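Local coordinates for tudor domain-containing protein 1 (PDB 5M9N), which probably contributes to silencing transposable elements in the germline through the piRNA pathway, and binds arginine-methylated Piwi-family proteins and peptides through its Tudor domains, at residues S22-K27 against C132-K137; G39-I44 against K170-K175; P47-C52 against A145-L150. All coordinates share one frame; numbering follows the deposited sequence. Where two conformers were deposited one is given.

Contact 1 lies at the surface, where the N-terminal lead-in touches the chain leaving the Tudor core; it is about 29 Å from contact 2 and about 24 Å from contact 3, centre to centre. Contacts 2 and 3 belong to the other lobe and are joined through neighbouring strands, 36-44 and 49-54, with the backbones of A42 and H43 probably hydrogen-bonded to F51. The chemistry follows the place. Contact 1 is a sparse apolar touch without hydrogen bonds. Contact 2 sets a helix end against a strand, through valine packing and a bridging water. Contact 3, nearest the centre of the chain, is strand pairing through five backbone hydrogen bonds, with aromatic packing.

Contact 1: S22-K27 against C132-K137; sequences SDLIPK and CPIIPK
L24 reaches from the loop preceding strand 36-44 to I134 and P136, which lie just past the last strand of the five-stranded Tudor core, in the connection leading back toward the second lobe of this extended Tudor domain. The apolar part rests almost wholly on one methyl. L24 has CG beside its backbone N (chi1 -71°); of its two methyls CD2 does the touching, 3.9 Å from I134 CG2, and the two side chains slide past each other in opposite directions. The same methyl lies 4.1 Å from P136 CG, at the proline ring.

Backbone atoms add van der Waals contact, with L24 CD2 3.8 Å from P136 N; no hydrogen bond crosses between 22-27 and 132-137, and only a small area is buried. On the Tudor side the anchoring is firmer. C132 is tied to C72 of helix 58-73 by a disulfide, P133 O is hydrogen-bonded to the hydroxyl of Y71, and I134 packs on C90 and R101. D23, exposed to solvent, touches P136 with CB and with its main chain, its carbonyl O 3.5 Å from P136 CB.

Contact 2: G39-I44 against K170-K175; sequences GVVAHI and KLVQNK
V172, the last helical residue of 162-172, packs against V41 on strand 36-44, a helix end laid on a strand of the nuclease-like lobe, the OB-type barrel that accompanies the Tudor core in extended Tudor domains. Start at its CB, which lies 3.9 Å from V41 CG2. CG1 is anti to the carbonyl carbon (chi1 -57°) and meets that same V41 methyl, at 4.0 Å. CG2, held between the backbone N and the carbonyl carbon, does most of the touching: it sits 3.7 Å from V41 CB, and the two valines cross at about a right angle. On its far reach CG2 also meets I44 CD1 at 4.0 Å, here tip to tip.

V41 and I44 are three residues apart, yet both CB atoms point toward the helix. The reason is a classic beta bulge, in which A42 and H43 together face F51 of the next strand and shift the alternation by one residue. V204, from helix 204-210, also packs on V172, while M168 and K169 of the V172 helix lie against I44.

Beyond V172 the chain leaves helical geometry at Q173 and turns back, with a weak bond from K175 N to V172 O. The K175 side chain leads away from the strand to a salt bridge with D195, but its carbonyl stays, and V40 CG1 lies against it. One water knits the backbones together. It accepts from V41 N at 2.9 Å and donates to V172 O and to K175 O, each 2.6 Å from the water oxygen.

Contact 3: P47-C52 against A145-L150; sequences PEDFFC and AIKCVL
F50 and C52 pair with C148 and I146 as antiparallel hydrogen-bonded residues, F51 and K147 form the non-hydrogen-bonded pair between them, and the two short strands run at 131° to each other, well short of straight antiparallel. I146 N gives the shortest bond, 2.7 Å to C52 O, and past the paired residues L150 N still binds P47 O, nearly along the C=O axis.

F50 carries CG between its backbone N and carbonyl carbon (chi1 72°), and its ring lies with one face against C148 CB, a CH-pi contact 3.6 Å from the centroid. The approach is displaced toward the rim, with C148 CB 3.4 Å from F50 CZ. L150 N and P47 O lie at the ring's edge. C148 SG stands obliquely to the ring and 3.9 Å from C52 SG, two cysteines in contact but not joined.

This strand pair belongs to the curled sheet of the OB-type, nuclease-like lobe of the extended Tudor domain. The side bearing F50, C52, I146 and C148 is buried: V41 and I44 of strand 36-44 and V191 and L193 of strand 189-195 close around F50.

F51 and K147 occupy the other side. F51 CD2 touches A145 CB at 3.6 Å, and in the conformer given K147 CD lies over one face of the F51 ring. K147 was modelled in two conformers, and the polar contacts of its NZ are doubtful. E48 OE1 is hydrogen-bonded to W160 NE1, while E48 CG rests 4.0 Å from V149 CG1.

Contact 1: S22-K27 against C132-K137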
ATOM      1  N   SER A  22      19.880  10.535  -5.390  1.00 65.43           N
ATOM      2  CA  SER A  22      20.305   9.961  -4.107  1.00 64.03           C
ATOM      3  C   SER A  22      19.417  10.452  -2.982  1.00 62.05           C
ATOM      4  O   SER A  22      19.127   9.710  -2.064  1.00 61.46           O
ATOM      5  CB  SER A  22      21.749  10.336  -3.766  1.00 65.70           C
ATOM      6  OG  SER A  22      22.652   9.774  -4.704  1.00 67.10           O
ATOM      7  N   ASP A  23      18.993  11.706  -3.057  1.00 59.79           N
ATOM      8  CA  ASP A  23      18.084  12.259  -2.067  1.00 59.38           C
ATOM      9  C   ASP A  23      16.608  11.858  -2.238  1.00 56.61           C
ATOM     10  O   ASP A  23      15.761  12.417  -1.537  1.00 58.27           O
ATOM     11  CB  ASP A  23      18.196  13.798  -2.039  1.00 60.44           C
ATOM     12  CG  ASP A  23      19.621  14.299  -1.737  1.00 61.47           C
ATOM     13  OD1 ASP A  23      20.533  13.497  -1.400  1.00 62.12           O
ATOM     14  OD2 ASP A  23      19.808  15.528  -1.827  1.00 61.60           O
ATOM     15  N   LEU A  24      16.277  10.913  -3.122  1.00 52.41           N
ATOM     16  CA  LEU A  24      14.880  10.519  -3.328  1.00 50.84           C
ATOM     17  C   LEU A  24      14.587   9.154  -2.734  1.00 49.27           C
ATOM     18  O   LEU A  24      13.935   8.310  -3.355  1.00 48.32           O
ATOM     19  CB  LEU A  24      14.483  10.591  -4.811  1.00 51.39           C
ATOM     20  CG  LEU A  24      14.363  12.026  -5.342  1.00 52.77           C
ATOM     21  CD1 LEU A  24      13.900  12.023  -6.794  1.00 52.70           C
ATOM     22  CD2 LEU A  24      13.409  12.863  -4.472  1.00 53.66           C
ATOM     23  N   ILE A  25      15.025   8.981  -1.489  1.00 48.31           N
ATOM     24  CA  ILE A  25      14.889   7.718  -0.769  1.00 47.79           C
ATOM     25  C   ILE A  25      13.571   7.797  -0.015  1.00 45.07           C
ATOM     26  O   ILE A  25      13.408   8.647   0.853  1.00 44.41           O
ATOM     27  CB  ILE A  25      16.060   7.498   0.216  1.00 49.19           C
ATOM     28  CG1 ILE A  25      17.399   7.441  -0.550  1.00 51.52           C
ATOM     29  CG2 ILE A  25      15.847   6.254   1.077  1.00 49.54           C
ATOM     30  CD1 ILE A  25      17.460   6.437  -1.682  1.00 50.81           C
ATOM     31  N   PRO A  26      12.619   6.942  -0.373  1.00 43.82           N
ATOM     32  CA  PRO A  26      11.445   6.870   0.487  1.00 42.82           C
ATOM     33  C   PRO A  26      11.760   6.269   1.874  1.00 43.77           C
ATOM     34  O   PRO A  26      12.681   5.476   2.049  1.00 44.94           O
ATOM     35  CB  PRO A  26      10.482   6.011  -0.301  1.00 41.80           C
ATOM     36  CG  PRO A  26      11.325   5.194  -1.227  1.00 42.72           C
ATOM     37  CD  PRO A  26      12.580   5.966  -1.484  1.00 42.95           C
ATOM     38  N   LYS A  27      11.015   6.726   2.857  1.00 44.21           N
ATOM     39  CA  LYS A  27      11.143   6.283   4.249  1.00 45.15           C
ATOM     40  C   LYS A  27      10.175   5.128   4.503  1.00 45.66           C
ATOM     41  O   LYS A  27       9.198   4.971   3.779  1.00 44.21           O
ATOM     42  CB  LYS A  27      10.863   7.447   5.182  1.00 44.92           C
ATOM     43  CG  LYS A  27      11.946   8.504   5.173  1.00 46.06           C
ATOM     44  CD  LYS A  27      11.481   9.733   5.952  1.00 48.14           C
ATOM     45  CE  LYS A  27      12.636  10.547   6.497  1.00 49.63           C
ATOM     46  NZ  LYS A  27      13.482  11.057   5.382  1.00 51.60           N
ATOM     47  N   CYS A 132       4.514  13.311 -12.626  1.00 34.03           N
ATOM     48  CA  CYS A 132       5.083  14.628 -12.207  1.00 35.86           C
ATOM     49  C   CYS A 132       6.380  14.103 -11.506  1.00 33.34           C
ATOM     50  O   CYS A 132       6.321  13.087 -10.781  1.00 32.34           O
ATOM     51  CB  CYS A 132       3.937  15.403 -11.251  1.00 38.28           C
ATOM     52  SG  CYS A 132       4.058  16.435  -9.675  1.00 50.21           S
ATOM     53  N   PRO A 133       7.558  14.747 -11.669  1.00 32.79           N
ATOM     54  CA  PRO A 133       8.615  14.400 -10.672  1.00 32.41           C
ATOM     55  C   PRO A 133       8.294  14.865  -9.235  1.00 32.15           C
ATOM     56  O   PRO A 133       7.413  15.698  -9.057  1.00 31.06           O
ATOM     57  CB  PRO A 133       9.849  15.118 -11.180  1.00 33.20           C
ATOM     58  CG  PRO A 133       9.328  16.198 -12.069  1.00 33.42           C
ATOM     59  CD  PRO A 133       8.026  15.765 -12.641  1.00 33.26           C
ATOM     60  N   ILE A 134       8.984  14.262  -8.257  1.00 32.36           N
ATOM     61  CA  ILE A 134       8.802  14.538  -6.832  1.00 33.13           C
ATOM     62  C   ILE A 134      10.058  15.230  -6.333  1.00 34.43           C
ATOM     63  O   ILE A 134      11.128  15.140  -6.954  1.00 34.70           O
ATOM     64  CB  ILE A 134       8.498  13.239  -6.006  1.00 32.66           C
ATOM     65  CG1 ILE A 134       7.774  13.571  -4.673  1.00 32.56           C
ATOM     66  CG2 ILE A 134       9.758  12.402  -5.797  1.00 32.69           C
ATOM     67  CD1 ILE A 134       6.907  12.442  -4.140  1.00 32.64           C
ATOM     68  N   ILE A 135       9.919  15.914  -5.211  1.00 35.69           N
ATOM     69  CA  ILE A 135      11.063  16.503  -4.488  1.00 37.61           C
ATOM     70  C   ILE A 135      11.222  15.880  -3.105  1.00 37.91           C
ATOM     71  O   ILE A 135      10.255  15.338  -2.581  1.00 37.82           O
ATOM     72  CB  ILE A 135      10.935  18.013  -4.385  1.00 38.72           C
ATOM     73  CG1 ILE A 135       9.596  18.385  -3.766  1.00 38.70           C
ATOM     74  CG2 ILE A 135      11.098  18.617  -5.776  1.00 38.76           C
ATOM     75  CD1 ILE A 135       9.618  19.780  -3.215  1.00 40.62           C
ATOM     76  N   PRO A 136      12.429  15.961  -2.504  1.00 39.65           N
ATOM     77  CA  PRO A 136      12.671  15.243  -1.248  1.00 40.46           C
ATOM     78  C   PRO A 136      11.804  15.734  -0.079  1.00 41.00           C
ATOM     79  O   PRO A 136      11.522  14.943   0.809  1.00 41.10           O
ATOM     80  CB  PRO A 136      14.162  15.501  -0.960  1.00 41.07           C
ATOM     81  CG  PRO A 136      14.721  16.011  -2.237  1.00 41.35           C
ATOM     82  CD  PRO A 136      13.600  16.777  -2.847  1.00 40.82           C
ATOM     83  N   LYS A 137      11.357  16.988  -0.086  1.00 41.63           N
ATOM     84  CA  LYS A 137      10.404  17.429   0.949  1.00 42.61           C
ATOM     85  C   LYS A 137       9.174  16.525   0.987  1.00 40.56           C
ATOM     86  O   LYS A 137       8.688  16.228   2.047  1.00 40.63           O
ATOM     87  CB  LYS A 137       9.967  18.878   0.745  1.00 44.57           C
ATOM     88  CG  LYS A 137       9.010  19.450   1.810  1.00 46.50           C
ATOM     89  CD  LYS A 137       9.741  20.142   2.968  1.00 49.55           C
ATOM     90  CE  LYS A 137       8.856  20.364   4.216  1.00 51.00           C
ATOM     91  NZ  LYS A 137       9.508  21.193   5.285  1.00 52.87           N
TER

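Contact 2: G39-I44 against K170-K175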
ATOM      1  N   GLY A  39      -5.418  -0.637  12.478  1.00 32.49           N
ATOM      2  CA  GLY A  39      -5.390  -0.212  11.102  1.00 32.15           C
ATOM      3  C   GLY A  39      -6.511  -0.706  10.250  1.00 32.07           C
ATOM      4  O   GLY A  39      -7.444  -1.350  10.728  1.00 32.16           O
ATOM      5  N   VAL A  40      -6.351  -0.470   8.943  1.00 31.33           N
ATOM      6  CA  VAL A  40      -7.321  -0.860   7.952  1.00 31.39           C
ATOM      7  C   VAL A  40      -6.597  -1.662   6.886  1.00 30.87           C
ATOM      8  O   VAL A  40      -5.418  -1.375   6.614  1.00 29.74           O
ATOM      9  CB  VAL A  40      -8.070   0.355   7.353  1.00 32.39           C
ATOM     10  CG1 VAL A  40      -8.834   1.101   8.460  1.00 33.36           C
ATOM     11  CG2 VAL A  40      -7.145   1.317   6.636  1.00 32.31           C
ATOM     12  N   VAL A  41      -7.271  -2.672   6.351  1.00 31.09           N
ATOM     13  CA  VAL A  41      -6.714  -3.459   5.234  1.00 31.64           C
ATOM     14  C   VAL A  41      -7.123  -2.597   4.040  1.00 32.29           C
ATOM     15  O   VAL A  41      -8.298  -2.384   3.757  1.00 32.54           O
ATOM     16  CB  VAL A  41      -7.240  -4.901   5.195  1.00 32.00           C
ATOM     17  CG1 VAL A  41      -6.710  -5.693   3.992  1.00 31.97           C
ATOM     18  CG2 VAL A  41      -6.834  -5.631   6.475  1.00 32.28           C
ATOM     19  N   ALA A  42      -6.141  -2.003   3.404  1.00 32.67           N
ATOM     20  CA  ALA A  42      -6.422  -1.049   2.336  1.00 33.27           C
ATOM     21  C   ALA A  42      -6.602  -1.728   0.975  1.00 33.71           C
ATOM     22  O   ALA A  42      -7.454  -1.287   0.194  1.00 35.78           O
ATOM     23  CB  ALA A  42      -5.327  -0.010   2.293  1.00 33.10           C
ATOM     24  N   HIS A  43      -5.790  -2.761   0.683  1.00 32.79           N
ATOM     25  CA  HIS A  43      -5.754  -3.442  -0.624  0.50 32.12           C
ATOM     26  C   HIS A  43      -5.350  -4.902  -0.393  1.00 32.41           C
ATOM     27  O   HIS A  43      -4.435  -5.107   0.378  1.00 32.14           O
ATOM     28  CB  HIS A  43      -4.696  -2.742  -1.510  0.50 31.01           C
ATOM     29  CG  HIS A  43      -4.674  -3.211  -2.932  0.50 30.24           C
ATOM     30  ND1 HIS A  43      -5.568  -2.762  -3.882  0.50 30.18           N
ATOM     31  CD2 HIS A  43      -3.870  -4.096  -3.564  0.50 29.88           C
ATOM     32  CE1 HIS A  43      -5.322  -3.359  -5.035  0.50 30.21           C
ATOM     33  NE2 HIS A  43      -4.297  -4.175  -4.868  0.50 29.82           N
ATOM     34  N   ILE A  44      -5.978  -5.865  -1.092  1.00 32.29           N
ATOM     35  CA  ILE A  44      -5.727  -7.305  -0.931  1.00 32.65           C
ATOM     36  C   ILE A  44      -5.552  -7.938  -2.284  1.00 33.56           C
ATOM     37  O   ILE A  44      -6.497  -7.928  -3.058  1.00 34.39           O
ATOM     38  CB  ILE A  44      -6.926  -8.057  -0.256  1.00 33.51           C
ATOM     39  CG1 ILE A  44      -7.158  -7.520   1.168  1.00 32.90           C
ATOM     40  CG2 ILE A  44      -6.724  -9.592  -0.212  1.00 33.92           C
ATOM     41  CD1 ILE A  44      -8.385  -8.129   1.838  1.00 33.86           C
ATOM     42  N   LYS A 170     -14.359  -9.769   3.164  1.00 44.44           N
ATOM     43  CA  LYS A 170     -15.599  -9.677   3.956  1.00 46.09           C
ATOM     44  C   LYS A 170     -15.274  -9.563   5.446  1.00 45.60           C
ATOM     45  O   LYS A 170     -15.899  -8.798   6.156  1.00 46.01           O
ATOM     46  CB  LYS A 170     -16.442 -10.935   3.668  1.00 49.27           C
ATOM     47  CG  LYS A 170     -17.835 -11.055   4.295  1.00 53.60           C
ATOM     48  CD  LYS A 170     -18.538 -12.312   3.745  1.00 56.15           C
ATOM     49  CE  LYS A 170     -20.074 -12.315   3.888  1.00 58.76           C
ATOM     50  NZ  LYS A 170     -20.591 -12.734   5.220  1.00 59.90           N
ATOM     51  N   LEU A 171     -14.278 -10.296   5.937  1.00 43.85           N
ATOM     52  CA  LEU A 171     -13.913 -10.184   7.352  1.00 42.92           C
ATOM     53  C   LEU A 171     -13.304  -8.828   7.752  1.00 41.31           C
ATOM     54  O   LEU A 171     -13.346  -8.475   8.901  1.00 39.98           O
ATOM     55  CB  LEU A 171     -12.980 -11.322   7.768  1.00 42.49           C
ATOM     56  CG  LEU A 171     -13.504 -12.740   7.576  1.00 43.25           C
ATOM     57  CD1 LEU A 171     -12.363 -13.728   7.362  1.00 43.05           C
ATOM     58  CD2 LEU A 171     -14.413 -13.183   8.720  1.00 44.68           C
ATOM     59  N   VAL A 172     -12.694  -8.102   6.827  1.00 40.42           N
ATOM     60  CA  VAL A 172     -11.944  -6.881   7.155  1.00 40.76           C
ATOM     61  C   VAL A 172     -12.484  -5.600   6.549  1.00 42.28           C
ATOM     62  O   VAL A 172     -11.976  -4.522   6.867  1.00 41.77           O
ATOM     63  CB  VAL A 172     -10.426  -6.991   6.771  1.00 39.74           C
ATOM     64  CG1 VAL A 172      -9.799  -8.198   7.464  1.00 39.75           C
ATOM     65  CG2 VAL A 172     -10.227  -7.061   5.263  1.00 38.54           C
ATOM     66  N   GLN A 173     -13.490  -5.700   5.690  1.00 46.59           N
ATOM     67  CA  GLN A 173     -14.048  -4.521   4.999  1.00 50.43           C
ATOM     68  C   GLN A 173     -14.652  -3.505   5.956  1.00 51.59           C
ATOM     69  O   GLN A 173     -15.286  -3.908   6.919  1.00 53.75           O
ATOM     70  CB  GLN A 173     -15.147  -4.919   4.032  1.00 53.62           C
ATOM     71  CG  GLN A 173     -14.673  -4.863   2.601  1.00 57.62           C
ATOM     72  CD  GLN A 173     -15.748  -5.305   1.642  1.00 61.53           C
ATOM     73  OE1 GLN A 173     -16.935  -5.050   1.885  1.00 62.25           O
ATOM     74  NE2 GLN A 173     -15.344  -5.953   0.531  1.00 62.19           N
ATOM     75  N   ASN A 174     -14.453  -2.212   5.658  1.00 52.64           N
ATOM     76  CA  ASN A 174     -14.898  -1.072   6.480  1.00 54.65           C
ATOM     77  C   ASN A 174     -14.744  -1.285   7.960  1.00 54.02           C
ATOM     78  O   ASN A 174     -15.615  -0.885   8.740  1.00 56.91           O
ATOM     79  CB  ASN A 174     -16.352  -0.728   6.187  1.00 58.08           C
ATOM     80  CG  ASN A 174     -16.638  -0.680   4.715  1.00 60.38           C
ATOM     81  OD1 ASN A 174     -15.790  -0.247   3.921  1.00 63.03           O
ATOM     82  ND2 ASN A 174     -17.823  -1.143   4.327  1.00 63.44           N
ATOM     83  N   LYS A 175     -13.646  -1.927   8.351  1.00 51.07           N
ATOM     84  CA  LYS A 175     -13.430  -2.274   9.746  1.00 48.73           C
ATOM     85  C   LYS A 175     -12.061  -1.835  10.215  1.00 45.54           C
ATOM     86  O   LYS A 175     -11.074  -1.797   9.439  1.00 40.04           O
ATOM     87  CB  LYS A 175     -13.555  -3.775   9.963  1.00 50.51           C
ATOM     88  CG  LYS A 175     -14.939  -4.287  10.250  1.00 52.97           C
ATOM     89  CD  LYS A 175     -14.866  -5.786  10.460  1.00 54.35           C
ATOM     90  CE  LYS A 175     -16.099  -6.283  11.176  1.00 57.67           C
ATOM     91  NZ  LYS A 175     -16.167  -7.761  11.202  1.00 58.75           N
TER
HETATM   92  O   HOH W   1      -9.974  -2.949   7.384  1.00 35.00           O

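Contact 3: P47-C52 against A145-L150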
ATOM      1  N   PRO A  47      -4.154 -13.563   0.670  1.00 33.47           N
ATOM      2  CA  PRO A  47      -3.701 -13.599   2.033  1.00 35.09           C
ATOM      3  C   PRO A  47      -2.221 -13.510   2.242  1.00 35.54           C
ATOM      4  O   PRO A  47      -1.825 -13.115   3.324  1.00 36.02           O
ATOM      5  CB  PRO A  47      -4.256 -14.917   2.537  1.00 35.42           C
ATOM      6  CG  PRO A  47      -5.517 -15.072   1.783  1.00 35.20           C
ATOM      7  CD  PRO A  47      -5.136 -14.635   0.426  1.00 34.57           C
ATOM      8  N   GLU A  48      -1.416 -13.800   1.234  1.00 35.87           N
ATOM      9  CA  GLU A  48       0.028 -13.623   1.310  1.00 36.43           C
ATOM     10  C   GLU A  48       0.495 -12.342   0.643  1.00 35.04           C
ATOM     11  O   GLU A  48       1.679 -12.133   0.527  1.00 35.70           O
ATOM     12  CB  GLU A  48       0.729 -14.861   0.659  1.00 39.10           C
ATOM     13  CG  GLU A  48       0.772 -16.075   1.595  1.00 41.37           C
ATOM     14  CD  GLU A  48       0.557 -17.412   0.916  1.00 44.44           C
ATOM     15  OE1 GLU A  48       0.469 -17.468  -0.335  1.00 48.86           O
ATOM     16  OE2 GLU A  48       0.440 -18.428   1.620  1.00 48.73           O
ATOM     17  N   ASP A  49      -0.413 -11.504   0.153  1.00 33.15           N
ATOM     18  CA  ASP A  49      -0.042 -10.279  -0.528  1.00 31.99           C
ATOM     19  C   ASP A  49      -1.117  -9.206  -0.352  1.00 29.79           C
ATOM     20  O   ASP A  49      -2.088  -9.185  -1.064  1.00 29.74           O
ATOM     21  CB  ASP A  49       0.248 -10.604  -2.031  1.00 33.73           C
ATOM     22  CG  ASP A  49       0.759  -9.446  -2.796  1.00 34.60           C
ATOM     23  OD1 ASP A  49       1.056  -8.356  -2.272  1.00 35.49           O
ATOM     24  OD2 ASP A  49       0.844  -9.593  -4.024  1.00 39.01           O
ATOM     25  N   PHE A  50      -0.975  -8.381   0.685  1.00 27.73           N
ATOM     26  CA  PHE A  50      -1.967  -7.377   1.019  1.00 26.39           C
ATOM     27  C   PHE A  50      -1.305  -6.225   1.743  1.00 25.45           C
ATOM     28  O   PHE A  50      -0.137  -6.323   2.070  1.00 24.96           O
ATOM     29  CB  PHE A  50      -3.168  -7.974   1.751  1.00 26.51           C
ATOM     30  CG  PHE A  50      -2.895  -8.406   3.174  1.00 26.47           C
ATOM     31  CD1 PHE A  50      -2.429  -9.678   3.454  1.00 26.77           C
ATOM     32  CD2 PHE A  50      -3.150  -7.551   4.232  1.00 26.31           C
ATOM     33  CE1 PHE A  50      -2.166 -10.110   4.752  1.00 26.98           C
ATOM     34  CE2 PHE A  50      -2.893  -7.957   5.519  1.00 26.52           C
ATOM     35  CZ  PHE A  50      -2.430  -9.235   5.794  1.00 27.03           C
ATOM     36  N   PHE A  51      -2.069  -5.138   1.974  1.00 24.94           N
ATOM     37  CA  PHE A  51      -1.537  -3.879   2.490  1.00 24.53           C
ATOM     38  C   PHE A  51      -2.428  -3.319   3.556  1.00 25.42           C
ATOM     39  O   PHE A  51      -3.624  -3.289   3.358  1.00 25.42           O
ATOM     40  CB  PHE A  51      -1.477  -2.834   1.408  1.00 24.07           C
ATOM     41  CG  PHE A  51      -0.457  -3.145   0.368  1.00 23.58           C
ATOM     42  CD1 PHE A  51      -0.790  -3.888  -0.710  1.00 23.55           C
ATOM     43  CD2 PHE A  51       0.806  -2.726   0.533  1.00 23.56           C
ATOM     44  CE1 PHE A  51       0.171  -4.181  -1.692  1.00 23.49           C
ATOM     45  CE2 PHE A  51       1.781  -2.976  -0.433  1.00 23.54           C
ATOM     46  CZ  PHE A  51       1.453  -3.685  -1.546  1.00 23.35           C
ATOM     47  N   CYS A  52      -1.817  -2.823   4.609  1.00 26.16           N
ATOM     48  CA  CYS A  52      -2.571  -2.226   5.726  1.00 27.25           C
ATOM     49  C   CYS A  52      -2.069  -0.801   5.816  1.00 27.25           C
ATOM     50  O   CYS A  52      -0.951  -0.486   5.393  1.00 26.08           O
ATOM     51  CB  CYS A  52      -2.238  -2.984   7.035  1.00 27.65           C
ATOM     52  SG  CYS A  52      -2.919  -4.644   7.022  1.00 29.42           S
ATOM     53  N   ALA A 145       1.517   2.376   2.945  1.00 25.91           N
ATOM     54  CA  ALA A 145       0.911   1.080   2.652  1.00 25.32           C
ATOM     55  C   ALA A 145       1.875   0.048   3.190  1.00 25.44           C
ATOM     56  O   ALA A 145       3.032   0.014   2.773  1.00 25.76           O
ATOM     57  CB  ALA A 145       0.715   0.861   1.175  1.00 24.85           C
ATOM     58  N   ILE A 146       1.457  -0.695   4.203  1.00 25.01           N
ATOM     59  CA  ILE A 146       2.352  -1.650   4.845  1.00 25.27           C
ATOM     60  C   ILE A 146       2.103  -3.009   4.196  1.00 24.78           C
ATOM     61  O   ILE A 146       0.993  -3.507   4.250  1.00 24.32           O
ATOM     62  CB  ILE A 146       2.100  -1.718   6.341  1.00 25.85           C
ATOM     63  CG1 ILE A 146       2.427  -0.380   7.015  1.00 26.37           C
ATOM     64  CG2 ILE A 146       2.972  -2.772   6.984  1.00 26.43           C
ATOM     65  CD1 ILE A 146       1.497  -0.104   8.159  1.00 26.66           C
ATOM     66  N   LYS A 147       3.149  -3.593   3.581  1.00 24.54           N
ATOM     67  CA  LYS A 147       3.024  -4.862   2.898  0.50 24.72           C
ATOM     68  C   LYS A 147       3.064  -6.021   3.892  1.00 25.08           C
ATOM     69  O   LYS A 147       3.982  -6.127   4.694  1.00 25.61           O
ATOM     70  CB  LYS A 147       4.146  -5.035   1.868  0.50 24.92           C
ATOM     71  CG  LYS A 147       4.080  -6.359   1.136  0.50 25.28           C
ATOM     72  CD  LYS A 147       2.717  -6.593   0.522  0.50 25.08           C
ATOM     73  CE  LYS A 147       2.634  -8.036   0.069  0.50 25.56           C
ATOM     74  NZ  LYS A 147       3.055  -9.136   1.005  0.50 25.90           N
ATOM     75  N   CYS A 148       2.061  -6.889   3.800  1.00 25.32           N
ATOM     76  CA  CYS A 148       1.784  -7.905   4.760  1.00 25.73           C
ATOM     77  C   CYS A 148       1.574  -9.261   4.122  1.00 25.92           C
ATOM     78  O   CYS A 148       1.085  -9.377   2.993  1.00 25.48           O
ATOM     79  CB  CYS A 148       0.498  -7.553   5.521  1.00 25.93           C
ATOM     80  SG  CYS A 148       0.673  -6.057   6.517  1.00 26.18           S
ATOM     81  N   VAL A 149       1.903 -10.286   4.913  1.00 26.55           N
ATOM     82  CA  VAL A 149       1.577 -11.650   4.659  1.00 27.04           C
ATOM     83  C   VAL A 149       0.885 -12.194   5.927  1.00 27.86           C
ATOM     84  O   VAL A 149       1.356 -11.952   7.007  1.00 27.91           O
ATOM     85  CB  VAL A 149       2.880 -12.438   4.539  1.00 27.36           C
ATOM     86  CG1 VAL A 149       2.611 -13.938   4.411  1.00 27.88           C
ATOM     87  CG2 VAL A 149       3.706 -11.893   3.394  1.00 27.19           C
ATOM     88  N   LEU A 150      -0.209 -12.913   5.751  1.00 28.61           N
ATOM     89  CA  LEU A 150      -1.014 -13.380   6.843  1.00 29.95           C
ATOM     90  C   LEU A 150      -0.327 -14.591   7.500  1.00 30.88           C
ATOM     91  O   LEU A 150      -0.086 -15.573   6.822  1.00 31.19           O
ATOM     92  CB  LEU A 150      -2.422 -13.738   6.352  1.00 30.14           C
ATOM     93  CG  LEU A 150      -3.374 -13.939   7.551  1.00 30.63           C
ATOM     94  CD1 LEU A 150      -3.697 -12.611   8.229  1.00 30.45           C
ATOM     95  CD2 LEU A 150      -4.668 -14.615   7.172  1.00 31.02           C
TER